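Local coordinates for protein (merozoite surface protein 1) (Plasmodium cynomolgi, PDB 1B9W) that probably takes part in merozoite binding to and invasion of host red cells, and in egress from them, this fragment being its two C-terminal EGF-like domains, at residues A[7-12]-A[24-29]. Residues are numbered along the deposited sequence; the frame is centred on the assembly and turned at random.
Sequences CIDTNV and GTEEWR
Cys7 and Glu26 come within 6.3 Å CA to CA, and Val12 and Trp28 within 6.6 Å, the loop of residues 7-12 arching over strand 26-30 between these two points. Glu26 reaches across to the loop. Its CG sits anti to the carbonyl carbon (chi1 -72°) and the chain runs on extended, carrying the carboxylate up to the loop backbone. Ile8 N gives a nearly straight bond to Glu26 OE2 (2.8 Å, 168° at the hydrogen), and Asp9 N reaches Glu26 OE1 at 3.0 Å, with a weak second bond to OE2; both amides arrive on the syn side, a little out of the carboxylate plane. Thr10 OG1 donates to the anti lone pair of Glu26 OE1 at 2.7 Å, so OE1 accepts from two donors and, with Ile8 N on OE2, the rotation of the carboxylate is held at both oxygens. All this lies in the first of the two EGF-like domains, where the disulfide from Cys7 to Cys18 ties the loop to the strand 16-20 that pairs with 26-30; Cys7 SG packs 3.9 Å from Glu26 CG. Arg20, on that partner strand, forms salt bridges with both Asp9 OD2 and Glu26 OE2, probably easing the repulsion between the two acids. One water joins Asp9 OD2 to Gly24 O, another Thr10 OG1 to Glu26 O. Farther along, Thr10 CG2 meets Trp28 CD1 obliquely at 4.0 Å, and Val12 CG1 rests near Trp28 CB.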
ATOM      1  N   CYS A   7      -4.487 -11.876   3.638  1.00 15.87           N
ATOM      2  CA  CYS A   7      -5.934 -11.846   3.441  1.00 11.22           C
ATOM      3  C   CYS A   7      -6.445 -13.281   3.114  1.00 13.61           C
ATOM      4  O   CYS A   7      -5.758 -13.969   2.379  1.00 15.82           O
ATOM      5  CB  CYS A   7      -6.144 -10.904   2.215  1.00 15.99           C
ATOM      6  SG  CYS A   7      -5.870  -9.240   2.951  1.00 14.18           S
ATOM      7  N   ILE A   8      -7.630 -13.563   3.632  1.00 16.49           N
ATOM      8  CA  ILE A   8      -8.237 -14.884   3.354  1.00 18.08           C
ATOM      9  C   ILE A   8      -9.665 -14.721   2.943  1.00 18.52           C
ATOM     10  O   ILE A   8     -10.288 -15.687   2.472  1.00 21.55           O
ATOM     11  CB  ILE A   8      -8.162 -15.770   4.648  1.00 15.58           C
ATOM     12  CG1 ILE A   8      -8.735 -15.058   5.844  1.00 17.57           C
ATOM     13  CG2 ILE A   8      -6.690 -16.161   4.785  1.00 18.78           C
ATOM     14  CD1 ILE A   8      -8.835 -15.926   7.117  1.00 20.60           C
ATOM     15  N   ASP A   9     -10.226 -13.501   3.007  1.00 16.05           N
ATOM     16  CA  ASP A   9     -11.606 -13.329   2.622  1.00 15.22           C
ATOM     17  C   ASP A   9     -11.789 -12.598   1.279  1.00 19.84           C
ATOM     18  O   ASP A   9     -12.883 -12.591   0.747  1.00 23.34           O
ATOM     19  CB  ASP A   9     -12.369 -12.515   3.673  1.00 18.57           C
ATOM     20  CG  ASP A   9     -12.613 -13.275   4.978  1.00 27.68           C
ATOM     21  OD1 ASP A   9     -12.858 -14.490   4.857  1.00 26.23           O
ATOM     22  OD2 ASP A   9     -12.594 -12.653   6.053  1.00 23.52           O
ATOM     23  N   THR A  10     -10.748 -11.928   0.833  1.00 18.57           N
ATOM     24  CA  THR A  10     -10.897 -11.030  -0.343  1.00 16.00           C
ATOM     25  C   THR A  10     -10.219 -11.626  -1.542  1.00 12.42           C
ATOM     26  O   THR A  10      -9.094 -12.113  -1.521  1.00 14.74           O
ATOM     27  CB  THR A  10     -10.150  -9.716   0.042  1.00 15.87           C
ATOM     28  OG1 THR A  10     -10.808  -9.191   1.191  1.00 15.85           O
ATOM     29  CG2 THR A  10     -10.252  -8.720  -1.132  1.00 19.90           C
ATOM     30  N   ASN A  11     -10.881 -11.549  -2.699  1.00 13.25           N
ATOM     31  CA  ASN A  11     -10.234 -11.934  -3.948  1.00 14.21           C
ATOM     32  C   ASN A  11      -9.455 -10.665  -4.422  1.00 14.83           C
ATOM     33  O   ASN A  11     -10.170  -9.733  -4.771  1.00 18.18           O
ATOM     34  CB  ASN A  11     -11.319 -12.280  -4.962  1.00 19.29           C
ATOM     35  CG  ASN A  11     -10.810 -12.795  -6.282  1.00 24.60           C
ATOM     36  OD1 ASN A  11      -9.616 -12.987  -6.485  1.00 27.40           O
ATOM     37  ND2 ASN A  11     -11.714 -13.038  -7.230  1.00 27.29           N
ATOM     38  N   VAL A  12      -8.185 -10.656  -4.194  1.00 16.10           N
ATOM     39  CA  VAL A  12      -7.416  -9.381  -4.336  1.00 16.04           C
ATOM     40  C   VAL A  12      -7.178  -9.085  -5.810  1.00 17.01           C
ATOM     41  O   VAL A  12      -6.742  -9.908  -6.598  1.00 15.83           O
ATOM     42  CB  VAL A  12      -6.078  -9.583  -3.632  1.00 17.85           C
ATOM     43  CG1 VAL A  12      -5.182  -8.353  -3.661  1.00 17.53           C
ATOM     44  CG2 VAL A  12      -6.316  -9.991  -2.162  1.00 16.62           C
ATOM     45  N   GLY A  24     -10.468  -8.255  11.888  1.00 21.46           N
ATOM     46  CA  GLY A  24     -10.982  -9.182  10.893  1.00 24.28           C
ATOM     47  C   GLY A  24     -11.255  -8.527   9.545  1.00 25.90           C
ATOM     48  O   GLY A  24     -11.704  -9.233   8.628  1.00 26.80           O
ATOM     49  N   THR A  25     -11.095  -7.204   9.462  1.00 21.75           N
ATOM     50  CA  THR A  25     -11.376  -6.552   8.164  1.00 17.29           C
ATOM     51  C   THR A  25     -10.153  -6.675   7.277  1.00 13.18           C
ATOM     52  O   THR A  25      -9.033  -6.864   7.760  1.00 14.55           O
ATOM     53  CB  THR A  25     -11.678  -5.050   8.333  1.00 21.03           C
ATOM     54  OG1 THR A  25     -10.505  -4.434   8.876  1.00 20.92           O
ATOM     55  CG2 THR A  25     -12.864  -4.761   9.216  1.00 25.15           C
ATOM     56  N   GLU A  26     -10.332  -6.564   5.952  1.00 11.70           N
ATOM     57  CA  GLU A  26      -9.213  -6.671   5.062  1.00 10.55           C
ATOM     58  C   GLU A  26      -9.216  -5.388   4.144  1.00 11.55           C
ATOM     59  O   GLU A  26     -10.314  -5.039   3.746  1.00 16.22           O
ATOM     60  CB  GLU A  26      -9.404  -7.894   4.133  1.00 15.97           C
ATOM     61  CG  GLU A  26      -9.166  -9.125   5.065  1.00 15.96           C
ATOM     62  CD  GLU A  26      -9.202 -10.446   4.335  1.00 19.00           C
ATOM     63  OE1 GLU A  26      -9.543 -10.543   3.140  1.00 17.59           O
ATOM     64  OE2 GLU A  26      -8.794 -11.420   5.049  1.00 17.60           O
ATOM     65  N   GLU A  27      -8.003  -4.988   3.868  1.00 12.46           N
ATOM     66  CA  GLU A  27      -7.979  -3.789   2.925  1.00 13.63           C
ATOM     67  C   GLU A  27      -6.960  -4.128   1.887  1.00 11.47           C
ATOM     68  O   GLU A  27      -5.843  -4.519   2.165  1.00 13.63           O
ATOM     69  CB  GLU A  27      -7.554  -2.553   3.726  1.00 16.08           C
ATOM     70  CG  GLU A  27      -7.508  -1.334   2.745  1.00 19.50           C
ATOM     71  CD  GLU A  27      -6.986  -0.108   3.459  1.00 26.32           C
ATOM     72  OE1 GLU A  27      -6.801  -0.118   4.692  1.00 22.10           O
ATOM     73  OE2 GLU A  27      -6.796   0.923   2.762  1.00 22.67           O
ATOM     74  N   TRP A  28      -7.321  -3.917   0.589  1.00 10.96           N
ATOM     75  CA  TRP A  28      -6.362  -4.102  -0.461  1.00 10.05           C
ATOM     76  C   TRP A  28      -6.022  -2.642  -1.027  1.00 10.99           C
ATOM     77  O   TRP A  28      -6.884  -1.799  -0.887  1.00 11.64           O
ATOM     78  CB  TRP A  28      -6.907  -4.966  -1.596  1.00 12.49           C
ATOM     79  CG  TRP A  28      -8.206  -4.555  -2.215  1.00 16.99           C
ATOM     80  CD1 TRP A  28      -9.478  -4.908  -1.859  1.00 15.77           C
ATOM     81  CD2 TRP A  28      -8.358  -3.689  -3.363  1.00 14.04           C
ATOM     82  NE1 TRP A  28     -10.409  -4.337  -2.688  1.00 19.32           N
ATOM     83  CE2 TRP A  28      -9.712  -3.565  -3.619  1.00 16.39           C
ATOM     84  CE3 TRP A  28      -7.398  -3.011  -4.150  1.00 19.01           C
ATOM     85  CZ2 TRP A  28     -10.230  -2.768  -4.651  1.00 18.29           C
ATOM     86  CZ3 TRP A  28      -7.909  -2.228  -5.205  1.00 15.06           C
ATOM     87  CH2 TRP A  28      -9.285  -2.114  -5.414  1.00 13.74           C
ATOM     88  N   ARG A  29      -4.791  -2.568  -1.433  1.00 13.00           N
ATOM     89  CA  ARG A  29      -4.295  -1.273  -1.989  1.00 15.50           C
ATOM     90  C   ARG A  29      -3.451  -1.587  -3.194  1.00 15.18           C
ATOM     91  O   ARG A  29      -2.656  -2.550  -3.261  1.00 14.74           O
ATOM     92  CB  ARG A  29      -3.362  -0.613  -0.961  1.00 10.35           C
ATOM     93  CG  ARG A  29      -4.129  -0.113   0.272  1.00 11.89           C
ATOM     94  CD  ARG A  29      -3.113   0.539   1.234  1.00 12.21           C
ATOM     95  NE  ARG A  29      -3.885   1.024   2.392  1.00 12.93           N
ATOM     96  CZ  ARG A  29      -3.383   1.432   3.544  1.00 11.01           C
ATOM     97  NH1 ARG A  29      -2.098   1.477   3.806  1.00 16.91           N
ATOM     98  NH2 ARG A  29      -4.251   1.839   4.469  1.00 17.77           N
TER
HETATM   99  O   HOH W   1     -12.738  -9.870   6.154  1.00 28.12           O
HETATM  100  O   HOH W   2     -11.084  -6.350   1.217  1.00 39.61           O